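Local coordinates for protein xylose isomerase-like TIM barrel (Anabaena variabilis ATCC 29413, PDB 2QW5) that binds a zinc ion and d-xylose and is probably an isomerase or epimerase acting on sugars or sugar phosphates, at residues 323-326 / 327-331; 253-256 / 257-260; 317-320 / 321-324; 264-267 / 268-272; 38-42 / 43-47. All coordinates share one frame; numbering follows the deposited sequence. Where two conformers were deposited one is given.

Contact 1: residues 323-326 / 327-331; sequences KVTR and KELKK
Val324 and Glu328, one helical turn apart on helix 314-332, meet where CG2 of the valine lies 4.1 Å from CG of the glutamate, the two side chains crossing at a slant. Lys327 also crosses Val324 obliquely, its NZ 4.1 Å from Val324 CG2. Its chain starts with CG anti to the backbone N (chi1 -161°) and then folds at both outer torsions, which swings NZ back to Glu328 OE2 at 2.8 Å. The ammonium approaches on the anti side of Glu328 OE2, tilted 29° out of the carboxylate plane. Lys331 NZ reaches the same oxygen, 2.9 Å from Glu328 OE2, from above the carboxylate plane and on the same face as Lys327. On the side turned to the barrel, Thr325 and Leu329 run alongside each other in one direction, CG2 of the threonine 3.8 Å from CD1 of the leucine, and both pack on Ile11 of strand 11-14. A beta-branched threonine suits this buried position because its methyl faces the leucine while its OG1 bonds back to Ala321 O. Regular i to i+4 backbone bonds hold the turn, such as Leu329 N to Thr325 O at 2.9 Å. Two ammonium groups sharing one carboxylate oxygen form a salt-bridge network on the outer surface, which probably favours the charged form of Glu328 and restrains the rotation of its carboxylate.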
loop_
_atom_site.group_PDB
_atom_site.type_symbol
_atom_site.label_atom_id
_atom_site.label_comp_id
_atom_site.label_asym_id
_atom_site.label_seq_id
_atom_site.Cartn_x
_atom_site.Cartn_y
_atom_site.Cartn_z
ATOM N N LYS A 323 -31.704 -5.254 -24.382
ATOM C CA LYS A 323 -33.056 -5.798 -24.251
ATOM C C LYS A 323 -33.755 -5.238 -23.012
ATOM O O LYS A 323 -34.866 -4.695 -23.123
ATOM C CB LYS A 323 -33.054 -7.333 -24.297
ATOM C CG LYS A 323 -32.758 -7.907 -25.707
ATOM C CD LYS A 323 -32.522 -9.427 -25.653
ATOM C CE LYS A 323 -32.285 -10.101 -27.031
ATOM N NZ LYS A 323 -33.484 -10.222 -27.927
ATOM N N VAL A 324 -33.092 -5.288 -21.858
ATOM C CA VAL A 324 -33.677 -4.720 -20.622
ATOM C C VAL A 324 -33.894 -3.208 -20.723
ATOM O O VAL A 324 -34.947 -2.726 -20.334
ATOM C CB VAL A 324 -32.945 -5.149 -19.292
ATOM C CG1 VAL A 324 -31.555 -4.485 -19.127
ATOM C CG2 VAL A 324 -33.821 -4.791 -18.096
ATOM N N THR A 325 -32.906 -2.468 -21.241
ATOM C CA THR A 325 -32.993 -1.000 -21.394
ATOM C C THR A 325 -34.205 -0.609 -22.257
ATOM O O THR A 325 -34.966 0.292 -21.895
ATOM C CB THR A 325 -31.683 -0.400 -21.986
ATOM O OG1 THR A 325 -30.569 -0.772 -21.148
ATOM C CG2 THR A 325 -31.764 1.130 -22.136
ATOM N N ARG A 326 -34.380 -1.297 -23.385
ATOM C CA ARG A 326 -35.532 -1.050 -24.275
ATOM C C ARG A 326 -36.876 -1.436 -23.639
ATOM O O ARG A 326 -37.859 -0.683 -23.797
ATOM C CB ARG A 326 -35.365 -1.754 -25.641
ATOM C CG ARG A 326 -34.304 -1.117 -26.466
ATOM C CD ARG A 326 -34.536 -1.244 -27.945
ATOM N NE ARG A 326 -33.558 -0.485 -28.744
ATOM C CZ ARG A 326 -33.554 0.849 -28.929
ATOM N NH1 ARG A 326 -34.406 1.685 -28.303
ATOM N NH2 ARG A 326 -32.611 1.362 -29.721
ATOM N N LYS A 327 -36.891 -2.547 -22.885
ATOM C CA LYS A 327 -38.073 -3.016 -22.180
ATOM C C LYS A 327 -38.527 -1.965 -21.186
ATOM O O LYS A 327 -39.700 -1.617 -21.117
ATOM C CB LYS A 327 -37.804 -4.321 -21.415
ATOM C CG LYS A 327 -39.092 -5.075 -21.064
ATOM C CD LYS A 327 -38.943 -6.400 -20.293
ATOM C CE LYS A 327 -39.032 -6.233 -18.762
ATOM N NZ LYS A 327 -37.843 -5.560 -18.158
ATOM N N GLU A 328 -37.572 -1.442 -20.439
ATOM C CA GLU A 328 -37.837 -0.453 -19.391
ATOM C C GLU A 328 -38.175 0.918 -19.923
ATOM O O GLU A 328 -38.987 1.641 -19.320
ATOM C CB GLU A 328 -36.650 -0.416 -18.427
ATOM C CG GLU A 328 -36.478 -1.757 -17.672
ATOM C CD GLU A 328 -37.619 -2.090 -16.724
ATOM O OE1 GLU A 328 -38.296 -1.166 -16.202
ATOM O OE2 GLU A 328 -37.814 -3.302 -16.497
ATOM N N LEU A 329 -37.516 1.291 -21.010
ATOM C CA LEU A 329 -37.858 2.515 -21.734
ATOM C C LEU A 329 -39.279 2.391 -22.298
ATOM O O LEU A 329 -40.057 3.318 -22.160
ATOM C CB LEU A 329 -36.873 2.849 -22.849
ATOM C CG LEU A 329 -35.538 3.440 -22.410
ATOM C CD1 LEU A 329 -34.557 3.330 -23.584
ATOM C CD2 LEU A 329 -35.665 4.885 -21.851
ATOM N N LYS A 330 -39.618 1.243 -22.882
ATOM C CA LYS A 330 -40.985 1.008 -23.395
ATOM C C LYS A 330 -42.055 1.170 -22.308
ATOM O O LYS A 330 -43.104 1.731 -22.592
ATOM C CB LYS A 330 -41.100 -0.361 -24.069
ATOM C CG LYS A 330 -42.401 -0.597 -24.810
ATOM C CD LYS A 330 -42.387 -1.951 -25.499
ATOM C CE LYS A 330 -43.737 -2.269 -26.144
ATOM N NZ LYS A 330 -44.042 -1.294 -27.214
ATOM N N LYS A 331 -41.783 0.709 -21.083
ATOM C CA LYS A 331 -42.704 0.853 -19.951
ATOM C C LYS A 331 -42.990 2.295 -19.575
ATOM O O LYS A 331 -44.087 2.588 -19.135
ATOM C CB LYS A 331 -42.191 0.157 -18.690
ATOM C CG LYS A 331 -42.183 -1.340 -18.741
ATOM C CD LYS A 331 -41.667 -1.895 -17.431
ATOM C CE LYS A 331 -41.353 -3.358 -17.518
ATOM N NZ LYS A 331 -40.686 -3.809 -16.272
#

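Contact 2: residues 253-256 / 257-260; sequences RGAL and HTSW
Ala255 is the first residue to touch the 257-260 segment, its small CB lying 3.6 Å from Thr258 OG1 and 4.0 Å from His257 CE1. Two residues earlier, Arg253 takes no part in this bend; it touches the bound d-xylose, and its NE is held by Ser249 OG. A methyl fits the inside of the bend because the imidazole and the threonine hydroxyl both close in on it. The His257 ring is brought round by a chi1 of 65°, with CG between the backbone N and the carbonyl carbon, and CG2 of Thr258 sits over one of its faces, toward the rim. The bend belongs to the loop that leads from strand 243-248 to helix 263-273 at the C-terminal end of the TIM barrel strands, the end that carries the active site in this fold. Leu256 follows, and its backbone rather than its side chain serves the turn. Its N donates to a water at 3.0 Å, and the same water lies 3.0 Å from His257 ND1, so it links backbone and imidazole. On the carbonyl side a second water gives a proton to Leu256 O at 2.6 Å and lies 2.8 Å from Ser259 OG, which also accepts the N-H of Leu261. Serine is apt here, since one short hydroxyl can meet both the water and the backbone. The leucine side chain, with CG anti to the backbone N (chi1 -172°), turns away from the 257-260 segment and packs on Ala321, Val324 and Thr325 of helix 314-332.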
loop_
_atom_site.group_PDB
_atom_site.type_symbol
_atom_site.label_atom_id
_atom_site.label_comp_id
_atom_site.label_asym_id
_atom_site.label_seq_id
_atom_site.Cartn_x
_atom_site.Cartn_y
_atom_site.Cartn_z
ATOM N N ARG A 253 -21.771 -2.656 -11.556
ATOM C CA ARG A 253 -21.178 -2.299 -12.857
ATOM C C ARG A 253 -21.106 -3.468 -13.836
ATOM O O ARG A 253 -20.504 -3.298 -14.859
ATOM C CB ARG A 253 -19.807 -1.621 -12.763
ATOM C CG ARG A 253 -19.585 -0.647 -11.635
ATOM C CD ARG A 253 -20.619 0.400 -11.426
ATOM N NE ARG A 253 -20.870 1.282 -12.555
ATOM C CZ ARG A 253 -20.177 2.371 -12.913
ATOM N NH1 ARG A 253 -19.027 2.749 -12.318
ATOM N NH2 ARG A 253 -20.605 3.050 -13.965
ATOM N N GLY A 254 -21.770 -4.586 -13.535
ATOM C CA GLY A 254 -21.760 -5.794 -14.377
ATOM C C GLY A 254 -23.041 -5.985 -15.187
ATOM O O GLY A 254 -23.372 -5.134 -16.008
ATOM N N ALA A 255 -23.776 -7.075 -14.912
ATOM C CA ALA A 255 -24.975 -7.454 -15.667
ATOM C C ALA A 255 -26.098 -6.453 -15.446
ATOM O O ALA A 255 -26.523 -6.250 -14.331
ATOM C CB ALA A 255 -25.438 -8.840 -15.293
ATOM N N LEU A 256 -26.593 -5.857 -16.522
ATOM C CA LEU A 256 -27.632 -4.812 -16.390
ATOM C C LEU A 256 -29.047 -5.387 -16.173
ATOM O O LEU A 256 -29.906 -4.756 -15.556
ATOM C CB LEU A 256 -27.530 -3.872 -17.601
ATOM C CG LEU A 256 -28.350 -2.583 -17.654
ATOM C CD1 LEU A 256 -28.072 -1.688 -16.431
ATOM C CD2 LEU A 256 -28.052 -1.876 -18.978
ATOM N N HIS A 257 -29.268 -6.628 -16.602
ATOM C CA HIS A 257 -30.592 -7.238 -16.523
ATOM C C HIS A 257 -30.945 -7.931 -15.197
ATOM O O HIS A 257 -32.107 -8.322 -15.016
ATOM C CB HIS A 257 -30.818 -8.202 -17.700
ATOM C CG HIS A 257 -29.912 -9.384 -17.700
ATOM N ND1 HIS A 257 -28.543 -9.269 -17.803
ATOM C CD2 HIS A 257 -30.185 -10.713 -17.685
ATOM C CE1 HIS A 257 -28.007 -10.478 -17.822
ATOM N NE2 HIS A 257 -28.982 -11.373 -17.750
ATOM N N THR A 258 -29.962 -8.110 -14.297
ATOM C CA THR A 258 -30.203 -8.696 -12.977
ATOM C C THR A 258 -29.602 -7.735 -11.956
ATOM O O THR A 258 -28.435 -7.848 -11.551
ATOM C CB THR A 258 -29.589 -10.065 -12.895
ATOM O OG1 THR A 258 -28.196 -9.938 -13.179
ATOM C CG2 THR A 258 -30.227 -10.978 -13.913
ATOM N N SER A 259 -30.388 -6.756 -11.564
ATOM C CA SER A 259 -29.836 -5.745 -10.639
ATOM C C SER A 259 -30.891 -4.929 -10.012
ATOM O O SER A 259 -32.030 -4.994 -10.419
ATOM C CB SER A 259 -28.886 -4.783 -11.382
ATOM O OG SER A 259 -29.562 -3.789 -12.126
ATOM N N TRP A 260 -30.451 -4.120 -9.038
ATOM C CA TRP A 260 -31.313 -3.175 -8.340
ATOM C C TRP A 260 -31.355 -1.753 -8.957
ATOM O O TRP A 260 -31.730 -0.800 -8.275
ATOM C CB TRP A 260 -30.900 -3.126 -6.877
ATOM C CG TRP A 260 -31.347 -4.322 -6.130
ATOM C CD1 TRP A 260 -30.644 -5.460 -5.895
ATOM C CD2 TRP A 260 -32.638 -4.508 -5.541
ATOM N NE1 TRP A 260 -31.408 -6.336 -5.153
ATOM C CE2 TRP A 260 -32.637 -5.779 -4.929
ATOM C CE3 TRP A 260 -33.776 -3.687 -5.401
ATOM C CZ2 TRP A 260 -33.737 -6.274 -4.207
ATOM C CZ3 TRP A 260 -34.893 -4.200 -4.690
ATOM C CH2 TRP A 260 -34.848 -5.479 -4.107
HETATM O O HOH W 1 -26.706 -7.350 -19.102
HETATM O O HOH W 2 -31.774 -4.350 -13.721
#

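Contact 3: residues 317-320 / 321-324; sequences IADE and AIKV
Asp319 and Lys323 provide the main side-chain contact, and on the lysine side it is made by CE rather than by the ammonium. The aliphatic run of the lysine crosses the carboxylate at a slant, with CE 3.3 Å from Asp319 OD2 and 3.4 Å from Asp319 OD1. A bend at the last torsion (chi4 -72°) turns the ammonium aside, leaving Lys323 NZ 4.4 Å from Asp319 OD2. At that separation the opposite charges do not bond directly, though they should still attract weakly. Aliphatic carbons resting against backbone carbonyl oxygens form a second group: Ile322 CG2 rests 3.2 Å from Asp319 O, and CB of Ala321 sits 3.3 Å from Ile317 O. Alanine suits its buried place because Leu256 and Tyr45 both press on this side of the helix. The third kind is the backbone series of i to i+4 bonds, including Ile322 N to Ala318 O at 3.2 Å and Val324 N to Glu320 O at 3.0 Å. With Ala318 and Ile322 packed on strand 11-14, and Asp319, Glu320 and Lys323 on the more exposed side, these turns have the amphipathic pattern of an outer helix of a TIM barrel.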
loop_
_atom_site.group_PDB
_atom_site.type_symbol
_atom_site.label_atom_id
_atom_site.label_comp_id
_atom_site.label_asym_id
_atom_site.label_seq_id
_atom_site.Cartn_x
_atom_site.Cartn_y
_atom_site.Cartn_z
ATOM N N ILE A 317 -24.026 -10.686 -22.371
ATOM C CA ILE A 317 -24.346 -9.597 -21.435
ATOM C C ILE A 317 -24.786 -8.321 -22.187
ATOM O O ILE A 317 -25.776 -7.694 -21.792
ATOM C CB ILE A 317 -23.181 -9.347 -20.449
ATOM C CG1 ILE A 317 -22.943 -10.597 -19.571
ATOM C CG2 ILE A 317 -23.422 -8.128 -19.532
ATOM C CD1 ILE A 317 -24.142 -11.078 -18.751
ATOM N N ALA A 318 -24.067 -7.978 -23.260
ATOM C CA ALA A 318 -24.380 -6.789 -24.097
ATOM C C ALA A 318 -25.797 -6.854 -24.677
ATOM O O ALA A 318 -26.552 -5.874 -24.645
ATOM C CB ALA A 318 -23.347 -6.636 -25.230
ATOM N N ASP A 319 -26.163 -8.033 -25.169
ATOM C CA ASP A 319 -27.480 -8.244 -25.755
ATOM C C ASP A 319 -28.582 -8.128 -24.705
ATOM O O ASP A 319 -29.594 -7.467 -24.939
ATOM C CB ASP A 319 -27.540 -9.601 -26.463
ATOM C CG ASP A 319 -28.767 -9.756 -27.347
ATOM O OD1 ASP A 319 -29.286 -8.743 -27.879
ATOM O OD2 ASP A 319 -29.173 -10.917 -27.538
ATOM N N GLU A 320 -28.392 -8.769 -23.547
ATOM C CA GLU A 320 -29.386 -8.683 -22.462
ATOM C C GLU A 320 -29.512 -7.259 -21.953
ATOM O O GLU A 320 -30.598 -6.861 -21.532
ATOM C CB GLU A 320 -29.003 -9.576 -21.273
ATOM C CG GLU A 320 -29.012 -11.064 -21.556
ATOM C CD GLU A 320 -30.408 -11.652 -21.803
ATOM O OE1 GLU A 320 -31.406 -11.188 -21.204
ATOM O OE2 GLU A 320 -30.503 -12.607 -22.605
ATOM N N ALA A 321 -28.400 -6.522 -21.978
ATOM C CA ALA A 321 -28.365 -5.103 -21.499
ATOM C C ALA A 321 -29.286 -4.176 -22.360
ATOM O O ALA A 321 -30.076 -3.382 -21.826
ATOM C CB ALA A 321 -26.902 -4.594 -21.485
ATOM N N ILE A 322 -29.172 -4.290 -23.688
ATOM C CA ILE A 322 -29.995 -3.482 -24.599
ATOM C C ILE A 322 -31.457 -3.934 -24.505
ATOM O O ILE A 322 -32.326 -3.091 -24.536
ATOM C CB ILE A 322 -29.464 -3.441 -26.064
ATOM C CG1 ILE A 322 -30.268 -2.455 -26.933
ATOM C CG2 ILE A 322 -29.409 -4.857 -26.699
ATOM C CD1 ILE A 322 -29.469 -1.916 -28.160
ATOM N N LYS A 323 -31.704 -5.254 -24.382
ATOM C CA LYS A 323 -33.056 -5.798 -24.251
ATOM C C LYS A 323 -33.755 -5.238 -23.012
ATOM O O LYS A 323 -34.866 -4.695 -23.123
ATOM C CB LYS A 323 -33.054 -7.333 -24.297
ATOM C CG LYS A 323 -32.758 -7.907 -25.707
ATOM C CD LYS A 323 -32.522 -9.427 -25.653
ATOM C CE LYS A 323 -32.285 -10.101 -27.031
ATOM N NZ LYS A 323 -33.484 -10.222 -27.927
ATOM N N VAL A 324 -33.092 -5.288 -21.858
ATOM C CA VAL A 324 -33.677 -4.720 -20.622
ATOM C C VAL A 324 -33.894 -3.208 -20.723
ATOM O O VAL A 324 -34.947 -2.726 -20.334
ATOM C CB VAL A 324 -32.945 -5.149 -19.292
ATOM C CG1 VAL A 324 -31.555 -4.485 -19.127
ATOM C CG2 VAL A 324 -33.821 -4.791 -18.096
#

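Contact 4: residues 264-267 / 268-272; sequences KSFL and TPIVK
Phe266, with CG anti to its backbone nitrogen (chi1 179°), and Ile270, whose CG1 lies anti to the carbonyl carbon, together put Ile270 CD1 over one face of the phenyl ring. This is a CH-pi contact within helix 263-273, the helix of the beta-alpha-beta unit between strands 243-248 and 278-280 of the TIM barrel. CD1 stands 3.8 Å from the centroid of the Phe266 ring and 21° off its normal. Beta-branched isoleucine has few rotamers in a helix, and its CG1-CD1 arm, extended at chi2, carries the end methyl to the face; Phe230 of helix 227-240 packs against both residues. On the polar side Thr268 doubles the grip on Lys264 O: OG1 donates at 2.7 Å and the backbone N of Thr268 at 2.9 Å, from opposite faces of the carbonyl plane. Threonine fits because its hydroxyl can fold back to the preceding turn. Pro269 has no N-H to give and the helix kinks there; Pro269 CD lies 3.4 Å from Ser265 O, and Phe266 O is buried without a partner. Regular i to i+4 bonding is back two residues later, where Val271 N donates almost straight to Leu267 O (176° at the hydrogen).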
loop_
_atom_site.group_PDB
_atom_site.type_symbol
_atom_site.label_atom_id
_atom_site.label_comp_id
_atom_site.label_asym_id
_atom_site.label_seq_id
_atom_site.Cartn_x
_atom_site.Cartn_y
_atom_site.Cartn_z
ATOM N N LYS A 264 -37.600 2.823 -13.208
ATOM C CA LYS A 264 -38.734 3.760 -13.313
ATOM C C LYS A 264 -38.389 5.098 -12.701
ATOM O O LYS A 264 -38.565 6.149 -13.349
ATOM C CB LYS A 264 -39.988 3.194 -12.639
ATOM C CG LYS A 264 -41.259 3.973 -12.864
ATOM C CD LYS A 264 -42.415 3.399 -12.052
ATOM C CE LYS A 264 -43.720 4.131 -12.411
ATOM N NZ LYS A 264 -44.951 3.553 -11.767
ATOM N N SER A 265 -37.890 5.048 -11.463
ATOM C CA SER A 265 -37.530 6.271 -10.715
ATOM C C SER A 265 -36.368 7.052 -11.254
ATOM O O SER A 265 -36.315 8.282 -11.094
ATOM C CB SER A 265 -37.276 5.925 -9.258
ATOM O OG SER A 265 -38.520 5.752 -8.652
ATOM N N PHE A 266 -35.442 6.347 -11.895
ATOM C CA PHE A 266 -34.268 6.960 -12.512
ATOM C C PHE A 266 -34.614 7.515 -13.900
ATOM O O PHE A 266 -34.312 8.654 -14.192
ATOM C CB PHE A 266 -33.103 5.957 -12.615
ATOM C CG PHE A 266 -31.889 6.530 -13.261
ATOM C CD1 PHE A 266 -31.084 7.439 -12.559
ATOM C CD2 PHE A 266 -31.565 6.217 -14.593
ATOM C CE1 PHE A 266 -29.956 8.006 -13.161
ATOM C CE2 PHE A 266 -30.445 6.788 -15.219
ATOM C CZ PHE A 266 -29.625 7.683 -14.485
ATOM N N LEU A 267 -35.229 6.703 -14.760
ATOM C CA LEU A 267 -35.495 7.126 -16.130
ATOM C C LEU A 267 -36.688 8.047 -16.352
ATOM O O LEU A 267 -36.661 8.832 -17.310
ATOM C CB LEU A 267 -35.633 5.919 -17.088
ATOM C CG LEU A 267 -34.402 5.089 -17.488
ATOM C CD1 LEU A 267 -34.876 4.000 -18.372
ATOM C CD2 LEU A 267 -33.345 5.918 -18.192
ATOM N N THR A 268 -37.731 7.932 -15.546
ATOM C CA THR A 268 -38.932 8.754 -15.773
ATOM C C THR A 268 -38.640 10.266 -15.850
ATOM O O THR A 268 -39.010 10.882 -16.837
ATOM C CB THR A 268 -40.059 8.429 -14.787
ATOM O OG1 THR A 268 -40.462 7.077 -15.028
ATOM C CG2 THR A 268 -41.238 9.390 -14.976
ATOM N N PRO A 269 -37.944 10.850 -14.843
ATOM C CA PRO A 269 -37.659 12.285 -14.951
ATOM C C PRO A 269 -36.730 12.681 -16.099
ATOM O O PRO A 269 -36.867 13.786 -16.652
ATOM C CB PRO A 269 -37.053 12.637 -13.585
ATOM C CG PRO A 269 -36.634 11.348 -12.989
ATOM C CD PRO A 269 -37.485 10.284 -13.563
ATOM N N ILE A 270 -35.813 11.785 -16.467
ATOM C CA ILE A 270 -34.842 12.034 -17.522
ATOM C C ILE A 270 -35.497 12.030 -18.895
ATOM O O ILE A 270 -35.283 12.957 -19.670
ATOM C CB ILE A 270 -33.679 10.990 -17.490
ATOM C CG1 ILE A 270 -32.805 11.221 -16.232
ATOM C CG2 ILE A 270 -32.825 11.086 -18.756
ATOM C CD1 ILE A 270 -31.797 10.094 -15.952
ATOM N N VAL A 271 -36.278 10.987 -19.197
ATOM C CA VAL A 271 -36.930 10.877 -20.527
ATOM C C VAL A 271 -37.875 12.080 -20.838
ATOM O O VAL A 271 -38.016 12.439 -21.984
ATOM C CB VAL A 271 -37.618 9.499 -20.782
ATOM C CG1 VAL A 271 -36.592 8.371 -20.659
ATOM C CG2 VAL A 271 -38.775 9.289 -19.863
ATOM N N LYS A 272 -38.441 12.718 -19.814
ATOM C CA LYS A 272 -39.240 13.923 -19.993
ATOM C C LYS A 272 -38.488 15.099 -20.586
ATOM O O LYS A 272 -39.094 15.860 -21.318
ATOM C CB LYS A 272 -39.859 14.389 -18.664
ATOM C CG LYS A 272 -40.980 13.470 -18.194
ATOM C CD LYS A 272 -41.546 13.748 -16.779
ATOM C CE LYS A 272 -42.552 12.615 -16.399
ATOM N NZ LYS A 272 -43.092 12.709 -15.014
#

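Contact 5: residues 38-42 / 43-47; sequences KKLQR and FGYSG
Helix 27-42 closes in a Schellman motif in which Phe43 N bonds to Leu40 O at 2.9 Å and Gly44 N to Gln41 O at 3.0 Å, before the chain turns with a positive phi of 113° at Gly44. Glycine belongs there because a side chain at these angles would be jammed against the carbonyl oxygen of Phe43. The Phe43 ring folds back along the helix, its face centred over Lys39 O. Leu40 CD2 lies 4.0 Å from Phe43 CD2, an apolar contact that sits beside the helix end. Lys39 bends twice along its chain (chi2 69° and chi4 66°), which brings NZ within 3.8 Å of Phe43 CZ. Beyond the glycine, Tyr45 presents the edge of its ring to Leu40 O, near the ring plane, with CD2 3.4 Å from that oxygen. Its own carbonyl receives a CA-H...O contact from Gln41, and a water donates to both Gln41 O and Tyr45 O, joining helix end to loop. Tyrosine reaches across with its hydroxyl to Ala318 O on helix 314-332, while its ring packs on Ile11 and Ile13 of strand 11-14, and Ser46 and Gly47 bond on to that strand as strand 47-51 begins.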
loop_
_atom_site.group_PDB
_atom_site.type_symbol
_atom_site.label_atom_id
_atom_site.label_comp_id
_atom_site.label_asym_id
_atom_site.label_seq_id
_atom_site.Cartn_x
_atom_site.Cartn_y
_atom_site.Cartn_z
ATOM N N LYS A 38 -19.468 -4.430 -35.169
ATOM C CA LYS A 38 -20.415 -5.092 -36.075
ATOM C C LYS A 38 -21.313 -6.110 -35.374
ATOM O O LYS A 38 -22.517 -6.201 -35.683
ATOM C CB LYS A 38 -19.693 -5.725 -37.270
ATOM C CG LYS A 38 -19.179 -4.674 -38.233
ATOM C CD LYS A 38 -18.553 -5.236 -39.482
ATOM C CE LYS A 38 -18.317 -4.084 -40.467
ATOM N NZ LYS A 38 -17.688 -4.464 -41.773
ATOM N N LYS A 39 -20.748 -6.843 -34.417
ATOM C CA LYS A 39 -21.512 -7.803 -33.627
ATOM C C LYS A 39 -22.520 -7.056 -32.783
ATOM O O LYS A 39 -23.689 -7.411 -32.724
ATOM C CB LYS A 39 -20.579 -8.618 -32.728
ATOM C CG LYS A 39 -21.265 -9.841 -32.017
ATOM C CD LYS A 39 -21.651 -10.980 -32.994
ATOM C CE LYS A 39 -21.762 -12.403 -32.353
ATOM N NZ LYS A 39 -22.864 -12.635 -31.354
ATOM N N LEU A 40 -22.054 -5.990 -32.138
ATOM C CA LEU A 40 -22.906 -5.217 -31.244
ATOM C C LEU A 40 -24.049 -4.539 -31.981
ATOM O O LEU A 40 -25.162 -4.511 -31.483
ATOM C CB LEU A 40 -22.054 -4.219 -30.436
ATOM C CG LEU A 40 -21.143 -4.930 -29.400
ATOM C CD1 LEU A 40 -20.034 -4.048 -28.895
ATOM C CD2 LEU A 40 -21.934 -5.472 -28.223
ATOM N N GLN A 41 -23.761 -4.015 -33.177
ATOM C CA GLN A 41 -24.792 -3.401 -34.040
ATOM C C GLN A 41 -25.952 -4.335 -34.312
ATOM O O GLN A 41 -27.082 -3.860 -34.388
ATOM C CB GLN A 41 -24.228 -2.976 -35.390
ATOM C CG GLN A 41 -23.479 -1.715 -35.394
ATOM C CD GLN A 41 -23.163 -1.294 -36.819
ATOM O OE1 GLN A 41 -22.525 -2.042 -37.592
ATOM N NE2 GLN A 41 -23.644 -0.130 -37.190
ATOM N N ARG A 42 -25.670 -5.639 -34.463
ATOM C CA ARG A 42 -26.733 -6.630 -34.696
ATOM C C ARG A 42 -27.720 -6.698 -33.524
ATOM O O ARG A 42 -28.892 -6.967 -33.740
ATOM C CB ARG A 42 -26.181 -8.021 -35.061
ATOM C CG ARG A 42 -25.437 -8.050 -36.389
ATOM C CD ARG A 42 -25.265 -9.471 -36.912
ATOM N NE ARG A 42 -24.568 -9.523 -38.204
ATOM C CZ ARG A 42 -25.102 -9.262 -39.407
ATOM N NH1 ARG A 42 -26.376 -8.865 -39.555
ATOM N NH2 ARG A 42 -24.334 -9.369 -40.494
ATOM N N PHE A 43 -27.260 -6.414 -32.299
ATOM C CA PHE A 43 -28.139 -6.358 -31.123
ATOM C C PHE A 43 -28.944 -5.063 -31.034
ATOM O O PHE A 43 -29.835 -4.956 -30.192
ATOM C CB PHE A 43 -27.348 -6.491 -29.801
ATOM C CG PHE A 43 -26.458 -7.697 -29.723
ATOM C CD1 PHE A 43 -26.835 -8.929 -30.278
ATOM C CD2 PHE A 43 -25.260 -7.625 -29.021
ATOM C CE1 PHE A 43 -26.000 -10.052 -30.186
ATOM C CE2 PHE A 43 -24.406 -8.742 -28.915
ATOM C CZ PHE A 43 -24.784 -9.968 -29.514
ATOM N N GLY A 44 -28.593 -4.072 -31.856
ATOM C CA GLY A 44 -29.296 -2.800 -31.942
ATOM C C GLY A 44 -28.544 -1.574 -31.479
ATOM O O GLY A 44 -29.105 -0.493 -31.474
ATOM N N TYR A 45 -27.286 -1.726 -31.088
ATOM C CA TYR A 45 -26.474 -0.583 -30.636
ATOM C C TYR A 45 -26.145 0.273 -31.844
ATOM O O TYR A 45 -25.781 -0.263 -32.892
ATOM C CB TYR A 45 -25.192 -1.051 -29.922
ATOM C CG TYR A 45 -25.453 -1.677 -28.563
ATOM C CD1 TYR A 45 -25.768 -0.865 -27.467
ATOM C CD2 TYR A 45 -25.355 -3.074 -28.354
ATOM C CE1 TYR A 45 -26.022 -1.410 -26.225
ATOM C CE2 TYR A 45 -25.581 -3.636 -27.103
ATOM C CZ TYR A 45 -25.892 -2.791 -26.027
ATOM O OH TYR A 45 -26.158 -3.319 -24.780
ATOM N N SER A 46 -26.330 1.585 -31.692
ATOM C CA SER A 46 -26.087 2.588 -32.736
ATOM C C SER A 46 -24.871 3.502 -32.476
ATOM O O SER A 46 -24.489 4.325 -33.336
ATOM C CB SER A 46 -27.337 3.412 -32.927
ATOM O OG SER A 46 -27.590 4.143 -31.766
ATOM N N GLY A 47 -24.245 3.342 -31.317
ATOM C CA GLY A 47 -23.034 4.086 -31.022
ATOM C C GLY A 47 -22.223 3.469 -29.898
ATOM O O GLY A 47 -22.693 2.580 -29.195
HETATM O O HOH W 3 -28.019 -0.873 -35.037
#

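Overall arrangement
Along the chain the order is contact 5, contact 2, contact 4, contact 3 and contact 1. Contacts 1 and 3 follow one another on helix 314-332, with centres 10 Å apart and Lys323 and Val324 in common. This last helix meets the other three: contact 5 touches contact 3 (centres 11 Å apart), contact 2 touches both 3 and 1, and contact 4 touches contact 1 through leucine and valine side chains (12 Å). Contacts 4 and 5 lie 24 Å apart and do not meet. The C-terminal helix therefore packs between helix 263-273 on one flank and the end of helix 27-42 with its loop on the other, outside the eight-stranded parallel barrel, while contact 2, nearby, includes a residue of the d-xylose pocket.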